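Local coordinates for protein putative Nitroreductase (Anabaena variabilis ATCC 29413, PDB 3EO7) that binds flavin mononucleotide and probably acts as an oxidoreductase of the nitroreductase family, at residues F383-Y397 against L406-L418. Numbering follows the deposited sequence. Where two conformers were deposited one is given.
With ACT (acetate ion), chain O; PGR (R-1,2-propanediol), chain S; ACT (acetate ion), chain P.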
ATOM      1  N   PHE A 383      -1.899  14.466   8.816  1.00 15.86           N
ATOM      2  CA  PHE A 383      -2.815  15.378   9.543  1.00 14.88           C
ATOM      3  C   PHE A 383      -3.989  14.560  10.004  1.00 16.25           C
ATOM      4  O   PHE A 383      -4.431  13.646   9.292  1.00 17.55           O
ATOM      5  CB  PHE A 383      -3.294  16.549   8.679  1.00 16.23           C
ATOM      6  CG  PHE A 383      -2.173  17.464   8.264  1.00 14.45           C
ATOM      7  CD1 PHE A 383      -1.335  17.127   7.193  1.00 15.29           C
ATOM      8  CD2 PHE A 383      -1.911  18.631   8.985  1.00 13.48           C
ATOM      9  CE1 PHE A 383      -0.267  17.970   6.829  1.00 17.24           C
ATOM     10  CE2 PHE A 383      -0.844  19.470   8.611  1.00 15.74           C
ATOM     11  CZ  PHE A 383      -0.029  19.110   7.536  1.00 16.10           C
ATOM     12  N   ILE A 384      -4.479  14.857  11.203  1.00 15.34           N
ATOM     13  CA  ILE A 384      -5.576  14.098  11.751  1.00 15.79           C
ATOM     14  C   ILE A 384      -6.736  14.992  12.124  1.00 16.39           C
ATOM     15  O   ILE A 384      -6.582  15.930  12.918  1.00 15.44           O
ATOM     16  CB  ILE A 384      -5.138  13.280  13.010  1.00 14.95           C
ATOM     17  CG1 ILE A 384      -3.822  12.530  12.710  1.00 17.00           C
ATOM     18  CG2 ILE A 384      -6.242  12.341  13.450  1.00 17.45           C
ATOM     19  CD1 ILE A 384      -3.379  11.529  13.802  1.00 16.67           C
ATOM     20  N   ALA A 385      -7.895  14.719  11.542  1.00 14.59           N
ATOM     21  CA  ALA A 385      -9.120  15.383  11.968  1.00 15.56           C
ATOM     22  C   ALA A 385      -9.694  14.526  13.097  1.00 17.77           C
ATOM     23  O   ALA A 385     -10.021  13.348  12.905  1.00 19.38           O
ATOM     24  CB  ALA A 385     -10.127  15.520  10.817  1.00 13.42           C
ATOM     25  N   VAL A 386      -9.834  15.121  14.276  1.00 16.40           N
ATOM     26  CA  VAL A 386     -10.356  14.429  15.446  1.00 15.38           C
ATOM     27  C   VAL A 386     -11.751  14.942  15.750  1.00 14.95           C
ATOM     28  O   VAL A 386     -11.933  16.146  15.952  1.00 16.28           O
ATOM     29  CB  VAL A 386      -9.414  14.678  16.662  1.00 17.10           C
ATOM     30  CG1 VAL A 386     -10.004  14.159  17.949  1.00 16.11           C
ATOM     31  CG2 VAL A 386      -7.978  14.094  16.368  1.00 17.03           C
ATOM     32  N   CYS A 387     -12.740  14.045  15.763  1.00 15.04           N
ATOM     33  CA  CYS A 387     -14.104  14.407  16.096  1.00 16.59           C
ATOM     34  C   CYS A 387     -14.603  13.760  17.356  1.00 16.53           C
ATOM     35  O   CYS A 387     -15.474  14.319  18.006  1.00 17.13           O
ATOM     36  CB  CYS A 387     -15.055  14.031  14.970  1.00 16.99           C
ATOM     37  SG  CYS A 387     -14.647  14.932  13.451  1.00 21.27           S
ATOM     38  N   GLY A 388     -14.077  12.587  17.687  1.00 17.81           N
ATOM     39  CA  GLY A 388     -14.508  11.844  18.863  1.00 16.74           C
ATOM     40  C   GLY A 388     -13.435  11.011  19.506  1.00 14.64           C
ATOM     41  O   GLY A 388     -13.479   9.798  19.448  1.00 18.24           O
ATOM     42  N   VAL A 389     -12.448  11.657  20.114  1.00 16.37           N
ATOM     43  CA  VAL A 389     -11.385  10.969  20.817  1.00 15.67           C
ATOM     44  C   VAL A 389     -11.425  11.512  22.220  1.00 18.95           C
ATOM     45  O   VAL A 389     -11.204  12.713  22.448  1.00 18.77           O
ATOM     46  CB  VAL A 389     -10.004  11.132  20.155  1.00 14.91           C
ATOM     47  CG1 VAL A 389      -8.911  10.482  21.048  1.00 16.85           C
ATOM     48  CG2 VAL A 389     -10.020  10.542  18.751  1.00 15.89           C
ATOM     49  N   GLN A 390     -11.778  10.673  23.190  0.50 19.32           N
ATOM     50  CA  GLN A 390     -11.888  11.213  24.540  0.50 20.60           C
ATOM     51  C   GLN A 390     -10.528  11.703  24.995  0.50 21.01           C
ATOM     52  O   GLN A 390      -9.493  11.105  24.721  0.50 21.28           O
ATOM     53  CB  GLN A 390     -12.517  10.264  25.556  0.50 23.08           C
ATOM     54  CG  GLN A 390     -11.743   9.041  25.858  0.50 27.74           C
ATOM     55  CD  GLN A 390     -12.023   8.530  27.266  0.50 25.78           C
ATOM     56  OE1 GLN A 390     -13.075   8.809  27.851  0.50 32.14           O
ATOM     57  NE2 GLN A 390     -11.077   7.786  27.810  0.50 14.66           N
ATOM     58  N   GLY A 391     -10.558  12.852  25.644  1.00 22.62           N
ATOM     59  CA  GLY A 391      -9.366  13.511  26.119  1.00 25.93           C
ATOM     60  C   GLY A 391      -8.656  14.365  25.102  1.00 26.67           C
ATOM     61  O   GLY A 391      -7.602  14.943  25.411  1.00 26.30           O
ATOM     62  N   LEU A 392      -9.198  14.457  23.889  1.00 21.32           N
ATOM     63  CA  LEU A 392      -8.609  15.290  22.871  1.00 19.19           C
ATOM     64  C   LEU A 392      -9.695  16.228  22.336  1.00 19.18           C
ATOM     65  O   LEU A 392     -10.801  15.784  21.991  1.00 20.36           O
ATOM     66  CB  LEU A 392      -8.048  14.402  21.744  1.00 20.32           C
ATOM     67  CG  LEU A 392      -6.952  14.863  20.823  1.00 30.66           C
ATOM     68  CD1 LEU A 392      -5.755  15.359  21.645  1.00 23.82           C
ATOM     69  CD2 LEU A 392      -6.560  13.706  19.898  1.00 20.87           C
ATOM     70  N   GLU A 393      -9.409  17.532  22.297  1.00 14.85           N
ATOM     71  CA  GLU A 393     -10.344  18.473  21.706  1.00 16.05           C
ATOM     72  C   GLU A 393     -10.593  18.131  20.219  1.00 14.04           C
ATOM     73  O   GLU A 393      -9.660  17.810  19.477  1.00 14.73           O
ATOM     74  CB  GLU A 393      -9.800  19.895  21.800  1.00 13.42           C
ATOM     75  CG  GLU A 393      -9.763  20.429  23.205  1.00 16.08           C
ATOM     76  CD  GLU A 393      -9.228  21.829  23.282  1.00 19.46           C
ATOM     77  OE1 GLU A 393      -8.756  22.359  22.252  1.00 14.50           O
ATOM     78  OE2 GLU A 393      -9.269  22.410  24.384  1.00 19.21           O
ATOM     79  N   ALA A 394     -11.839  18.295  19.775  1.00 15.65           N
ATOM     80  CA  ALA A 394     -12.156  18.095  18.370  1.00 15.15           C
ATOM     81  C   ALA A 394     -11.515  19.217  17.563  1.00 14.35           C
ATOM     82  O   ALA A 394     -11.579  20.403  17.937  1.00 16.32           O
ATOM     83  CB  ALA A 394     -13.684  18.077  18.150  1.00 16.28           C
ATOM     84  N   GLY A 395     -10.861  18.819  16.480  1.00 14.41           N
ATOM     85  CA  GLY A 395     -10.212  19.761  15.577  1.00 15.45           C
ATOM     86  C   GLY A 395      -9.291  19.037  14.629  1.00 16.19           C
ATOM     87  O   GLY A 395      -9.456  17.858  14.352  1.00 16.27           O
ATOM     88  N   CYS A 396      -8.305  19.767  14.132  1.00 14.38           N
ATOM     89  CA  CYS A 396      -7.337  19.224  13.212  1.00 15.49           C
ATOM     90  C   CYS A 396      -5.971  19.365  13.831  1.00 15.99           C
ATOM     91  O   CYS A 396      -5.624  20.417  14.382  1.00 14.73           O
ATOM     92  CB  CYS A 396      -7.369  19.928  11.875  1.00 14.28           C
ATOM     93  SG  CYS A 396      -6.233  19.096  10.691  1.00 20.20           S
ATOM     94  N   TYR A 397      -5.190  18.292  13.716  1.00 15.46           N
ATOM     95  CA  TYR A 397      -3.855  18.211  14.291  1.00 14.46           C
ATOM     96  C   TYR A 397      -2.855  17.755  13.260  1.00 15.93           C
ATOM     97  O   TYR A 397      -3.114  16.850  12.480  1.00 16.51           O
ATOM     98  CB  TYR A 397      -3.832  17.189  15.443  1.00 15.39           C
ATOM     99  CG  TYR A 397      -4.729  17.545  16.597  1.00 15.42           C
ATOM    100  CD1 TYR A 397      -6.091  17.284  16.536  1.00 17.76           C
ATOM    101  CD2 TYR A 397      -4.220  18.153  17.741  1.00 13.47           C
ATOM    102  CE1 TYR A 397      -6.914  17.610  17.569  1.00 16.04           C
ATOM    103  CE2 TYR A 397      -5.052  18.482  18.817  1.00 13.60           C
ATOM    104  CZ  TYR A 397      -6.406  18.214  18.713  1.00 13.07           C
ATOM    105  OH  TYR A 397      -7.238  18.536  19.757  1.00 15.12           O
ATOM    106  N   LEU A 406       1.091  15.601  18.544  1.00 15.19           N
ATOM    107  CA  LEU A 406      -0.000  16.171  17.783  1.00 14.96           C
ATOM    108  C   LEU A 406       0.117  17.681  18.038  1.00 17.37           C
ATOM    109  O   LEU A 406       0.362  18.110  19.165  1.00 18.80           O
ATOM    110  CB  LEU A 406      -1.366  15.701  18.247  1.00 15.75           C
ATOM    111  CG  LEU A 406      -1.684  14.227  17.997  1.00 18.68           C
ATOM    112  CD1 LEU A 406      -2.943  13.762  18.756  1.00 20.91           C
ATOM    113  CD2 LEU A 406      -1.796  13.986  16.492  1.00 18.09           C
ATOM    114  N   ARG A 407       0.014  18.469  16.978  1.00 16.69           N
ATOM    115  CA  ARG A 407       0.072  19.940  17.095  1.00 14.48           C
ATOM    116  C   ARG A 407      -1.267  20.453  16.559  1.00 15.92           C
ATOM    117  O   ARG A 407      -1.597  20.184  15.408  1.00 15.19           O
ATOM    118  CB  ARG A 407       1.273  20.466  16.325  1.00 16.09           C
ATOM    119  CG  ARG A 407       2.560  19.819  16.844  1.00 17.32           C
ATOM    120  CD  ARG A 407       3.806  20.212  16.134  1.00 19.53           C
ATOM    121  NE  ARG A 407       4.960  19.539  16.736  1.00 19.93           N
ATOM    122  CZ  ARG A 407       6.147  19.374  16.157  1.00 21.07           C
ATOM    123  NH1 ARG A 407       6.360  19.771  14.917  1.00 22.11           N
ATOM    124  NH2 ARG A 407       7.123  18.765  16.823  1.00 22.18           N
ATOM    125  N   GLN A 408      -2.064  21.091  17.422  1.00 15.33           N
ATOM    126  CA  GLN A 408      -3.428  21.544  17.047  1.00 13.37           C
ATOM    127  C   GLN A 408      -3.353  22.751  16.130  1.00 14.11           C
ATOM    128  O   GLN A 408      -2.784  23.778  16.490  1.00 14.58           O
ATOM    129  CB  GLN A 408      -4.250  21.901  18.276  1.00 15.21           C
ATOM    130  CG  GLN A 408      -5.729  22.115  18.014  1.00 15.57           C
ATOM    131  CD  GLN A 408      -6.450  22.535  19.251  1.00 16.11           C
ATOM    132  OE1 GLN A 408      -6.409  23.711  19.636  1.00 17.77           O
ATOM    133  NE2 GLN A 408      -7.142  21.588  19.888  1.00 15.57           N
ATOM    134  N   ILE A 409      -3.909  22.596  14.943  1.00 13.75           N
ATOM    135  CA  ILE A 409      -3.917  23.668  13.948  1.00 14.89           C
ATOM    136  C   ILE A 409      -5.311  24.260  13.736  1.00 15.49           C
ATOM    137  O   ILE A 409      -5.412  25.344  13.209  1.00 13.19           O
ATOM    138  CB  ILE A 409      -3.209  23.291  12.662  1.00 15.80           C
ATOM    139  CG1 ILE A 409      -3.934  22.186  11.902  1.00 14.37           C
ATOM    140  CG2 ILE A 409      -1.700  22.969  12.963  1.00 14.60           C
ATOM    141  CD1 ILE A 409      -3.242  21.852  10.532  1.00 15.95           C
ATOM    142  N   ARG A 410      -6.370  23.545  14.137  1.00 14.40           N
ATOM    143  CA  ARG A 410      -7.721  24.083  14.112  1.00 14.38           C
ATOM    144  C   ARG A 410      -8.520  23.447  15.260  1.00 13.03           C
ATOM    145  O   ARG A 410      -8.305  22.275  15.608  1.00 15.12           O
ATOM    146  CB  ARG A 410      -8.467  23.822  12.813  1.00 15.27           C
ATOM    147  CG  ARG A 410      -7.942  24.483  11.563  1.00 15.64           C
ATOM    148  CD  ARG A 410      -8.031  25.997  11.543  1.00 15.49           C
ATOM    149  NE  ARG A 410      -7.589  26.534  10.246  1.00 19.98           N
ATOM    150  CZ  ARG A 410      -6.312  26.712   9.902  1.00 17.40           C
ATOM    151  NH1 ARG A 410      -5.312  26.440  10.736  1.00 14.76           N
ATOM    152  NH2 ARG A 410      -6.025  27.186   8.702  1.00 19.86           N
ATOM    153  N   PHE A 411      -9.451  24.233  15.783  1.00 14.62           N
ATOM    154  CA  PHE A 411     -10.345  23.844  16.848  1.00 12.86           C
ATOM    155  C   PHE A 411     -11.768  23.973  16.306  1.00 15.91           C
ATOM    156  O   PHE A 411     -12.277  25.089  16.124  1.00 13.69           O
ATOM    157  CB  PHE A 411     -10.137  24.707  18.086  1.00 14.92           C
ATOM    158  CG  PHE A 411     -11.125  24.459  19.173  1.00 13.27           C
ATOM    159  CD1 PHE A 411     -11.184  23.212  19.781  1.00 17.45           C
ATOM    160  CD2 PHE A 411     -12.032  25.442  19.576  1.00 15.97           C
ATOM    161  CE1 PHE A 411     -12.083  22.966  20.761  1.00 14.33           C
ATOM    162  CE2 PHE A 411     -12.936  25.185  20.574  1.00 19.20           C
ATOM    163  CZ  PHE A 411     -12.959  23.962  21.172  1.00 15.95           C
ATOM    164  N   LYS A 412     -12.397  22.833  16.073  1.00 15.79           N
ATOM    165  CA  LYS A 412     -13.727  22.778  15.469  1.00 17.73           C
ATOM    166  C   LYS A 412     -14.228  21.337  15.402  1.00 16.86           C
ATOM    167  O   LYS A 412     -13.440  20.413  15.331  1.00 13.54           O
ATOM    168  CB  LYS A 412     -13.655  23.252  14.002  1.00 18.74           C
ATOM    169  CG  LYS A 412     -15.043  23.540  13.406  1.00 21.46           C
ATOM    170  CD  LYS A 412     -14.992  23.897  11.952  1.00 24.55           C
ATOM    171  CE  LYS A 412     -16.401  24.339  11.499  1.00 32.48           C
ATOM    172  NZ  LYS A 412     -16.420  24.767  10.120  1.00 23.48           N
ATOM    173  N   ASN A 413     -15.552  21.171  15.423  1.00 16.43           N
ATOM    174  CA  ASN A 413     -16.186  19.870  15.169  1.00 17.52           C
ATOM    175  C   ASN A 413     -16.338  19.771  13.645  1.00 17.17           C
ATOM    176  O   ASN A 413     -17.100  20.539  13.042  1.00 16.32           O
ATOM    177  CB  ASN A 413     -17.565  19.824  15.848  1.00 21.50           C
ATOM    178  CG  ASN A 413     -18.294  18.523  15.577  1.00 26.56           C
ATOM    179  OD1 ASN A 413     -18.264  18.016  14.478  1.00 21.87           O
ATOM    180  ND2 ASN A 413     -18.989  18.003  16.577  1.00 41.61           N
ATOM    181  N   PHE A 414     -15.612  18.849  13.032  1.00 17.38           N
ATOM    182  CA  PHE A 414     -15.549  18.719  11.582  1.00 15.97           C
ATOM    183  C   PHE A 414     -16.440  17.613  10.965  1.00 16.09           C
ATOM    184  O   PHE A 414     -16.290  17.309   9.775  1.00 15.59           O
ATOM    185  CB  PHE A 414     -14.098  18.461  11.155  1.00 19.33           C
ATOM    186  CG  PHE A 414     -13.210  19.684  11.216  1.00 16.67           C
ATOM    187  CD1 PHE A 414     -13.459  20.769  10.383  1.00 20.58           C
ATOM    188  CD2 PHE A 414     -12.097  19.715  12.027  1.00 16.90           C
ATOM    189  CE1 PHE A 414     -12.633  21.871  10.385  1.00 23.39           C
ATOM    190  CE2 PHE A 414     -11.267  20.824  12.056  1.00 15.77           C
ATOM    191  CZ  PHE A 414     -11.515  21.892  11.238  1.00 18.89           C
ATOM    192  N   ARG A 415     -17.347  17.033  11.751  1.00 16.51           N
ATOM    193  CA  ARG A 415     -18.145  15.892  11.251  1.00 16.44           C
ATOM    194  C   ARG A 415     -18.870  16.196   9.959  1.00 15.73           C
ATOM    195  O   ARG A 415     -18.814  15.398   9.001  1.00 15.83           O
ATOM    196  CB  ARG A 415     -19.137  15.420  12.297  1.00 16.98           C
ATOM    197  CG  ARG A 415     -18.494  14.740  13.500  1.00 17.45           C
ATOM    198  CD  ARG A 415     -19.530  14.094  14.397  1.00 20.30           C
ATOM    199  NE  ARG A 415     -18.870  13.564  15.588  1.00 19.69           N
ATOM    200  CZ  ARG A 415     -18.183  12.430  15.605  1.00 19.08           C
ATOM    201  NH1 ARG A 415     -18.072  11.675  14.512  1.00 19.18           N
ATOM    202  NH2 ARG A 415     -17.606  12.036  16.737  1.00 20.63           N
ATOM    203  N   ARG A 416     -19.569  17.330   9.922  1.00 16.83           N
ATOM    204  CA  ARG A 416     -20.352  17.704   8.724  1.00 18.69           C
ATOM    205  C   ARG A 416     -19.462  17.878   7.513  1.00 18.54           C
ATOM    206  O   ARG A 416     -19.759  17.410   6.414  1.00 17.35           O
ATOM    207  CB  ARG A 416     -21.129  18.996   9.001  1.00 18.68           C
ATOM    208  CG  ARG A 416     -22.083  19.406   7.919  1.00 29.11           C
ATOM    209  CD  ARG A 416     -22.743  20.774   8.230  1.00 35.87           C
ATOM    210  NE  ARG A 416     -21.712  21.797   8.482  1.00 57.17           N
ATOM    211  CZ  ARG A 416     -21.006  22.450   7.549  1.00 59.65           C
ATOM    212  NH1 ARG A 416     -21.184  22.219   6.252  1.00 66.22           N
ATOM    213  NH2 ARG A 416     -20.095  23.341   7.932  1.00 63.12           N
ATOM    214  N   GLU A 417     -18.339  18.541   7.749  0.50 15.56           N
ATOM    215  CA  GLU A 417     -17.355  18.782   6.732  0.50 16.14           C
ATOM    216  C   GLU A 417     -16.760  17.499   6.188  0.50 15.57           C
ATOM    217  O   GLU A 417     -16.677  17.326   4.983  0.50 15.00           O
ATOM    218  CB  GLU A 417     -16.229  19.653   7.281  0.50 17.54           C
ATOM    219  CG  GLU A 417     -16.636  21.091   7.585  0.50 19.50           C
ATOM    220  CD  GLU A 417     -17.392  21.364   8.900  0.50 15.30           C
ATOM    221  OE1 GLU A 417     -17.746  20.488   9.743  0.50  7.69           O
ATOM    222  OE2 GLU A 417     -17.666  22.567   9.065  0.50 30.43           O
ATOM    223  N   LEU A 418     -16.370  16.599   7.084  1.00 15.72           N
ATOM    224  CA  LEU A 418     -15.731  15.334   6.694  1.00 15.19           C
ATOM    225  C   LEU A 418     -16.716  14.463   5.914  1.00 14.88           C
ATOM    226  O   LEU A 418     -16.358  13.778   4.970  1.00 16.57           O
ATOM    227  CB  LEU A 418     -15.209  14.616   7.926  1.00 16.18           C
ATOM    228  CG  LEU A 418     -13.975  15.236   8.625  1.00 16.61           C
ATOM    229  CD1 LEU A 418     -13.875  14.672  10.041  1.00 14.98           C
ATOM    230  CD2 LEU A 418     -12.696  15.028   7.762  1.00 19.16           C
TER
HETATM  231  C   ACT O 713      -6.530  18.162  24.304  1.00 40.46           C
HETATM  232  O   ACT O 713      -7.679  17.913  24.732  1.00 41.72           O
HETATM  233  OXT ACT O 713      -5.599  17.733  25.043  1.00 41.09           O
HETATM  234  CH3 ACT O 713      -6.340  18.894  22.999  1.00 33.06           C
HETATM  235  C1  PGR S 717      -3.379  26.647  18.427  1.00 16.30           C
HETATM  236  C2  PGR S 717      -4.889  26.806  18.188  1.00 16.55           C
HETATM  237  C3  PGR S 717      -5.277  26.200  16.832  1.00 17.05           C
HETATM  238  O1  PGR S 717      -2.990  25.296  18.674  1.00 16.51           O
HETATM  239  O2  PGR S 717      -5.718  26.307  19.249  1.00 18.25           O
HETATM  240  C   ACT P 714      -2.431  26.908   7.852  1.00 41.78           C
HETATM  241  O   ACT P 714      -2.400  26.151   8.887  1.00 38.32           O
HETATM  242  OXT ACT P 714      -3.334  27.794   7.760  1.00 38.86           O
HETATM  243  CH3 ACT P 714      -1.468  26.804   6.711  1.00 42.98           C
HETATM  244  O   HOH W   1     -13.554  17.889  14.548  1.00 19.84           O
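Q408 lies across the ring of Y397, its CG 4.2 Å from the ring centroid in an off-centre CH-pi contact. Its amide, turned 57° from the ring, gives both N-H groups of NE2 to the other segment. Q408 NE2 donates to Y397 OH at 3.1 Å. Q408 NE2 also runs almost straight to E393 OE1 at 3.0 Å, on the anti side and tilted out of the carboxylate plane. CG of Q408 stands anti to the backbone N (chi1 -169°) and the chain runs on extended, which carries the amide out to the hydroxyl. Y397 OH in turn donates to E393 O. With an alanine here in place of Y397, E393 O would probably lose its donor and one N-H of Q408 NE2 its acceptor, leaving the amide freer to turn. Strands 395-397 and 406-411 pair antiparallel with a classic beta bulge: C396 O accepts from both I409 N and R410 N. Beyond the bulge, water 1 bridges V386 O, K412 O and F414 N. CB of C387 sits 3.6 Å over the centre of the R415 guanidinium, whose NH1 bonds to R429 O. Strand 395-400 of the hairpin pairs antiparallel with strand 381-390 in the mixed sheet, with helix 347-358 against L392 and L406, and helix 486-493 against C396 and F414.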